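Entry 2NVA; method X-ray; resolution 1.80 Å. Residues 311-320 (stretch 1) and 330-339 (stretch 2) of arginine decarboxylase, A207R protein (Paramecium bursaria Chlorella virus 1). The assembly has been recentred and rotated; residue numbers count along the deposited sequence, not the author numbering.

Stretch 1 311-320: DEEYVPSVLY
Stretch 2, residues 330-339: INHNVALPEL

An antiparallel strand pair meets its hydrogen-bonding needs in alternation, every second residue turning both its N and its O to the neighbor, and residues 311-320 and 330-339 of this arginine decarboxylase show how that rule survives an interruption. The strands run at 140° between their N-to-C directions, their axes approaching to 4.1 Å, and the contact buries 791 Å². Torsions in the paired segments are extended, as at Val315 (phi/psi -126/155) and Leu336 (-147/157).

Val315 and Leu336 form a reciprocal pair, Val315 N to Leu336 O at 2.7 Å and Leu336 N to Val315 O at 3.1 Å. Two residues on, Ser317 N reaches Val334 O at 2.9 Å, more bent at 136°, and Val334 N returns to Ser317 O at 2.9 Å. Between them Pro316, without an amide proton, sits opposite Ala335 in a non-hydrogen-bonded position (CA-CA 4.7 Å), where no donor is required. The register then shifts by one residue at a beta bulge, so that Leu319 pairs with Asn331: Leu319 N to Asn331 O is 2.8 Å and Asn331 N to Leu319 O 3.1 Å. Leu319 O also accepts a weak bond from Ile330 N at 2.7 Å. The chain turns a corner at Ile330 (-72/-45) and His332 (-67/-32), while Asn331 (chi1 t) uses its OD1 to accept from Asn333 N at 3.1 Å; its ND2 is satisfied elsewhere in the structure.

Val315, Ser317, Leu319, Asn331, Val334 and Leu336 share one face. Leu319 (chi1 m, chi2 t) is its apolar hub, with CG 4.0 Å from CG1 of Val334 (chi1 p) and CD2 4.0 Å from CD1 of Leu336 (m, t). A water lies 2.7 Å from Ser317 OG (chi1 m), and that water donates to Pro337 O at 2.6 Å. Another water donates to Ser317 O at 3.3 Å and to Asn333 OD1 at 2.7 Å.

Tyr314 (chi1 -81°, chi2 38°) lays a ring face against Pro337, whose CD lies 3.7 Å from the ring centroid and 11° off its normal, a CH-pi contact. Glu312 (chi1 t, chi2 p) packs its CG 3.6 Å from Pro337 CB, and its carboxylate works through solvent. One water donates to Glu312 OE2 and Glu338 O, both at 2.7 Å; a second donates to Glu312 OE2 and Glu313 O, both at 2.7 Å, and accepts from Glu338 N at 3.0 Å. Water thus satisfies both the N and the O of Glu338.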

ATOM      1  N   ASP A 311       5.155 -30.525  24.090  1.00 15.90           N
ATOM      2  CA  ASP A 311       3.765 -30.954  24.175  1.00 16.12           C
ATOM      3  C   ASP A 311       2.787 -29.784  24.313  1.00 15.92           C
ATOM      4  O   ASP A 311       1.606 -30.009  24.627  1.00 16.04           O
ATOM      5  CB  ASP A 311       3.588 -31.946  25.326  1.00 16.51           C
ATOM      6  CG  ASP A 311       3.767 -31.313  26.704  1.00 17.11           C
ATOM      7  OD1 ASP A 311       4.069 -30.101  26.829  1.00 18.56           O
ATOM      8  OD2 ASP A 311       3.598 -32.036  27.697  1.00 18.55           O
ATOM      9  N   GLU A 312       3.288 -28.557  24.145  1.00 15.48           N
ATOM     10  CA  GLU A 312       2.458 -27.336  24.242  1.00 15.29           C
ATOM     11  C   GLU A 312       1.210 -27.493  23.355  1.00 15.00           C
ATOM     12  O   GLU A 312       1.295 -27.986  22.228  1.00 14.20           O
ATOM     13  CB  GLU A 312       3.290 -26.101  23.832  1.00 15.49           C
ATOM     14  CG  GLU A 312       2.547 -24.736  23.807  1.00 15.81           C
ATOM     15  CD  GLU A 312       2.403 -24.104  25.193  1.00 15.96           C
ATOM     16  OE1 GLU A 312       3.169 -24.474  26.127  1.00 15.11           O
ATOM     17  OE2 GLU A 312       1.520 -23.232  25.341  1.00 15.17           O
ATOM     18  N   GLU A 313       0.058 -27.094  23.883  1.00 15.36           N
ATOM     19  CA  GLU A 313      -1.204 -27.209  23.140  1.00 15.57           C
ATOM     20  C   GLU A 313      -1.264 -26.081  22.100  1.00 14.83           C
ATOM     21  O   GLU A 313      -1.039 -24.929  22.448  1.00 14.60           O
ATOM     22  CB  GLU A 313      -2.378 -27.076  24.121  1.00 16.13           C
ATOM     23  CG  GLU A 313      -3.768 -27.037  23.461  1.00 17.25           C
ATOM     24  CD  GLU A 313      -4.844 -26.437  24.355  1.00 17.52           C
ATOM     25  OE1 GLU A 313      -4.539 -25.947  25.468  1.00 16.87           O
ATOM     26  OE2 GLU A 313      -6.027 -26.457  23.952  1.00 16.77           O
ATOM     27  N   TYR A 314      -1.555 -26.404  20.837  1.00 14.01           N
ATOM     28  CA  TYR A 314      -1.760 -25.349  19.830  1.00 13.57           C
ATOM     29  C   TYR A 314      -3.231 -24.978  19.817  1.00 13.59           C
ATOM     30  O   TYR A 314      -4.084 -25.844  20.012  1.00 14.09           O
ATOM     31  CB  TYR A 314      -1.331 -25.814  18.436  1.00 13.80           C
ATOM     32  CG  TYR A 314       0.157 -25.731  18.147  1.00 13.23           C
ATOM     33  CD1 TYR A 314       1.104 -26.033  19.128  1.00 14.54           C
ATOM     34  CD2 TYR A 314       0.617 -25.360  16.885  1.00 14.70           C
ATOM     35  CE1 TYR A 314       2.488 -25.978  18.853  1.00 14.91           C
ATOM     36  CE2 TYR A 314       1.988 -25.290  16.597  1.00 14.72           C
ATOM     37  CZ  TYR A 314       2.914 -25.592  17.583  1.00 16.25           C
ATOM     38  OH  TYR A 314       4.262 -25.524  17.269  1.00 14.94           O
ATOM     39  N   VAL A 315      -3.518 -23.700  19.591  1.00 13.49           N
ATOM     40  CA  VAL A 315      -4.897 -23.211  19.602  1.00 13.41           C
ATOM     41  C   VAL A 315      -5.189 -22.482  18.288  1.00 13.48           C
ATOM     42  O   VAL A 315      -4.264 -22.004  17.627  1.00 13.21           O
ATOM     43  CB  VAL A 315      -5.177 -22.308  20.830  1.00 13.78           C
ATOM     44  CG1 VAL A 315      -5.077 -23.124  22.137  1.00 14.38           C
ATOM     45  CG2 VAL A 315      -4.234 -21.087  20.860  1.00 13.12           C
ATOM     46  N   PRO A 316      -6.476 -22.413  17.890  1.00 13.33           N
ATOM     47  CA  PRO A 316      -6.743 -21.741  16.613  1.00 13.18           C
ATOM     48  C   PRO A 316      -6.603 -20.222  16.763  1.00 12.74           C
ATOM     49  O   PRO A 316      -7.238 -19.627  17.632  1.00 12.68           O
ATOM     50  CB  PRO A 316      -8.175 -22.154  16.268  1.00 13.37           C
ATOM     51  CG  PRO A 316      -8.768 -22.700  17.549  1.00 13.50           C
ATOM     52  CD  PRO A 316      -7.692 -22.944  18.538  1.00 13.07           C
ATOM     53  N   SER A 317      -5.754 -19.632  15.927  1.00 12.60           N
ATOM     54  CA  SER A 317      -5.328 -18.238  16.087  1.00 12.68           C
ATOM     55  C   SER A 317      -5.650 -17.413  14.851  1.00 12.81           C
ATOM     56  O   SER A 317      -5.660 -17.935  13.730  1.00 12.59           O
ATOM     57  CB  SER A 317      -3.815 -18.193  16.360  1.00 12.58           C
ATOM     58  OG  SER A 317      -3.493 -19.029  17.472  1.00 13.10           O
ATOM     59  N   VAL A 318      -5.887 -16.121  15.062  1.00 12.69           N
ATOM     60  CA  VAL A 318      -6.067 -15.176  13.955  1.00 12.77           C
ATOM     61  C   VAL A 318      -5.056 -14.055  14.182  1.00 12.65           C
ATOM     62  O   VAL A 318      -5.006 -13.482  15.273  1.00 13.04           O
ATOM     63  CB  VAL A 318      -7.504 -14.597  13.900  1.00 12.62           C
ATOM     64  CG1 VAL A 318      -7.708 -13.809  12.608  1.00 13.11           C
ATOM     65  CG2 VAL A 318      -8.527 -15.708  13.992  1.00 13.79           C
ATOM     66  N   LEU A 319      -4.252 -13.748  13.165  1.00 12.16           N
ATOM     67  CA  LEU A 319      -3.233 -12.704  13.298  1.00 12.19           C
ATOM     68  C   LEU A 319      -3.659 -11.437  12.566  1.00 12.39           C
ATOM     69  O   LEU A 319      -3.661 -11.397  11.331  1.00 12.31           O
ATOM     70  CB  LEU A 319      -1.875 -13.191  12.785  1.00 12.34           C
ATOM     71  CG  LEU A 319      -1.452 -14.595  13.236  1.00 13.29           C
ATOM     72  CD1 LEU A 319      -0.081 -14.930  12.668  1.00 13.23           C
ATOM     73  CD2 LEU A 319      -1.457 -14.758  14.780  1.00 13.33           C
ATOM     74  N   TYR A 320      -4.041 -10.422  13.340  1.00 12.26           N
ATOM     75  CA  TYR A 320      -4.505  -9.139  12.784  1.00 12.36           C
ATOM     76  C   TYR A 320      -3.419  -8.086  12.719  1.00 12.05           C
ATOM     77  O   TYR A 320      -2.568  -8.028  13.601  1.00 12.50           O
ATOM     78  CB  TYR A 320      -5.643  -8.580  13.627  1.00 12.17           C
ATOM     79  CG  TYR A 320      -6.950  -9.301  13.451  1.00 12.06           C
ATOM     80  CD1 TYR A 320      -7.645  -9.229  12.236  1.00 13.50           C
ATOM     81  CD2 TYR A 320      -7.509 -10.039  14.491  1.00 12.83           C
ATOM     82  CE1 TYR A 320      -8.861  -9.870  12.058  1.00 13.73           C
ATOM     83  CE2 TYR A 320      -8.733 -10.692  14.328  1.00 13.22           C
ATOM     84  CZ  TYR A 320      -9.394 -10.604  13.095  1.00 14.12           C
ATOM     85  OH  TYR A 320     -10.599 -11.231  12.889  1.00 13.88           O
ATOM     86  N   ILE A 330      -3.179 -10.407   8.850  1.00 12.40           N
ATOM     87  CA  ILE A 330      -1.894 -11.033   8.490  1.00 12.72           C
ATOM     88  C   ILE A 330      -2.080 -12.514   8.167  1.00 13.01           C
ATOM     89  O   ILE A 330      -1.544 -13.020   7.174  1.00 13.37           O
ATOM     90  CB  ILE A 330      -0.808 -10.841   9.607  1.00 12.97           C
ATOM     91  CG1 ILE A 330      -0.535  -9.338   9.894  1.00 13.85           C
ATOM     92  CG2 ILE A 330       0.481 -11.606   9.271  1.00 13.08           C
ATOM     93  CD1 ILE A 330      -0.564  -8.502   8.625  1.00 15.85           C
ATOM     94  N   ASN A 331      -2.848 -13.204   9.001  1.00 13.03           N
ATOM     95  CA  ASN A 331      -3.164 -14.623   8.788  1.00 12.80           C
ATOM     96  C   ASN A 331      -4.538 -14.946   9.380  1.00 12.79           C
ATOM     97  O   ASN A 331      -4.739 -14.800  10.587  1.00 13.14           O
ATOM     98  CB  ASN A 331      -2.071 -15.515   9.398  1.00 12.67           C
ATOM     99  CG  ASN A 331      -2.167 -16.968   8.939  1.00 12.84           C
ATOM    100  OD1 ASN A 331      -3.261 -17.518   8.771  1.00 13.41           O
ATOM    101  ND2 ASN A 331      -1.019 -17.606   8.761  1.00 12.83           N
ATOM    102  N   HIS A 332      -5.492 -15.343   8.528  1.00 12.95           N
ATOM    103  CA  HIS A 332      -6.877 -15.561   8.975  1.00 13.05           C
ATOM    104  C   HIS A 332      -7.046 -16.729   9.934  1.00 13.23           C
ATOM    105  O   HIS A 332      -7.928 -16.707  10.801  1.00 13.10           O
ATOM    106  CB  HIS A 332      -7.830 -15.756   7.779  1.00 13.14           C
ATOM    107  CG  HIS A 332      -8.226 -14.476   7.121  1.00 14.29           C
ATOM    108  ND1 HIS A 332      -7.413 -13.834   6.216  1.00 15.45           N
ATOM    109  CD2 HIS A 332      -9.334 -13.705   7.247  1.00 15.68           C
ATOM    110  CE1 HIS A 332      -8.005 -12.728   5.801  1.00 15.41           C
ATOM    111  NE2 HIS A 332      -9.167 -12.622   6.416  1.00 16.03           N
ATOM    112  N   ASN A 333      -6.210 -17.753   9.761  1.00 12.94           N
ATOM    113  CA  ASN A 333      -6.299 -18.966  10.569  1.00 13.04           C
ATOM    114  C   ASN A 333      -4.987 -19.682  10.639  1.00 12.90           C
ATOM    115  O   ASN A 333      -4.494 -20.157   9.616  1.00 12.93           O
ATOM    116  CB  ASN A 333      -7.288 -19.954   9.938  1.00 13.29           C
ATOM    117  CG  ASN A 333      -8.709 -19.517  10.075  1.00 13.28           C
ATOM    118  OD1 ASN A 333      -9.287 -19.591  11.172  1.00 14.08           O
ATOM    119  ND2 ASN A 333      -9.300 -19.079   8.969  1.00 14.21           N
ATOM    120  N   VAL A 334      -4.431 -19.808  11.839  1.00 13.02           N
ATOM    121  CA  VAL A 334      -3.204 -20.583  12.006  1.00 13.13           C
ATOM    122  C   VAL A 334      -3.170 -21.202  13.409  1.00 13.18           C
ATOM    123  O   VAL A 334      -3.541 -20.557  14.386  1.00 12.74           O
ATOM    124  CB  VAL A 334      -1.933 -19.710  11.718  1.00 13.59           C
ATOM    125  CG1 VAL A 334      -1.885 -18.479  12.645  1.00 12.69           C
ATOM    126  CG2 VAL A 334      -0.631 -20.556  11.809  1.00 13.99           C
ATOM    127  N   ALA A 335      -2.735 -22.456  13.497  1.00 13.22           N
ATOM    128  CA  ALA A 335      -2.604 -23.115  14.794  1.00 13.06           C
ATOM    129  C   ALA A 335      -1.264 -22.711  15.423  1.00 13.09           C
ATOM    130  O   ALA A 335      -0.205 -22.839  14.791  1.00 12.87           O
ATOM    131  CB  ALA A 335      -2.679 -24.622  14.619  1.00 12.87           C
ATOM    132  N   LEU A 336      -1.314 -22.217  16.663  1.00 13.13           N
ATOM    133  CA  LEU A 336      -0.109 -21.754  17.360  1.00 12.74           C
ATOM    134  C   LEU A 336      -0.251 -22.028  18.856  1.00 12.73           C
ATOM    135  O   LEU A 336      -1.372 -22.121  19.340  1.00 12.75           O
ATOM    136  CB  LEU A 336       0.085 -20.239  17.138  1.00 12.31           C
ATOM    137  CG  LEU A 336       0.502 -19.699  15.759  1.00 12.58           C
ATOM    138  CD1 LEU A 336       0.473 -18.164  15.761  1.00 13.64           C
ATOM    139  CD2 LEU A 336       1.880 -20.216  15.350  1.00 13.35           C
ATOM    140  N   PRO A 337       0.876 -22.122  19.591  1.00 12.83           N
ATOM    141  CA  PRO A 337       0.803 -22.064  21.036  1.00 13.24           C
ATOM    142  C   PRO A 337       0.098 -20.755  21.422  1.00 13.14           C
ATOM    143  O   PRO A 337       0.192 -19.769  20.679  1.00 13.08           O
ATOM    144  CB  PRO A 337       2.278 -22.019  21.459  1.00 12.99           C
ATOM    145  CG  PRO A 337       3.014 -22.695  20.343  1.00 13.32           C
ATOM    146  CD  PRO A 337       2.272 -22.253  19.109  1.00 13.74           C
ATOM    147  N   GLU A 338      -0.601 -20.747  22.546  1.00 12.64           N
ATOM    148  CA  GLU A 338      -1.222 -19.519  23.014  1.00 12.96           C
ATOM    149  C   GLU A 338      -0.181 -18.401  23.162  1.00 13.03           C
ATOM    150  O   GLU A 338       0.908 -18.622  23.706  1.00 12.88           O
ATOM    151  CB  GLU A 338      -1.956 -19.722  24.346  1.00 12.93           C
ATOM    152  CG  GLU A 338      -2.736 -18.479  24.752  1.00 13.20           C
ATOM    153  CD  GLU A 338      -3.596 -18.675  25.982  1.00 14.73           C
ATOM    154  OE1 GLU A 338      -3.674 -19.816  26.515  1.00 14.32           O
ATOM    155  OE2 GLU A 338      -4.210 -17.679  26.417  1.00 13.48           O
ATOM    156  N   LEU A 339      -0.514 -17.210  22.666  1.00 12.69           N
ATOM    157  CA  LEU A 339       0.387 -16.062  22.784  1.00 12.61           C
ATOM    158  C   LEU A 339      -0.166 -15.077  23.823  1.00 12.96           C
ATOM    159  O   LEU A 339      -1.350 -15.141  24.174  1.00 13.17           O
ATOM    160  CB  LEU A 339       0.525 -15.358  21.432  1.00 12.89           C
ATOM    161  CG  LEU A 339       0.940 -16.188  20.219  1.00 13.29           C
ATOM    162  CD1 LEU A 339       0.827 -15.361  18.940  1.00 13.73           C
ATOM    163  CD2 LEU A 339       2.347 -16.691  20.393  1.00 14.68           C
TER
HETATM  164  O   HOH W   1       2.255 -20.642  24.981  1.00 14.05           O
HETATM  165  O   HOH W   2      -1.027 -23.057  24.393  1.00 15.15           O
HETATM  166  O   HOH W   3      -7.812 -20.369  13.342  1.00 13.02           O
HETATM  167  O   HOH W   4      -2.038 -18.727  19.776  1.00 13.26           O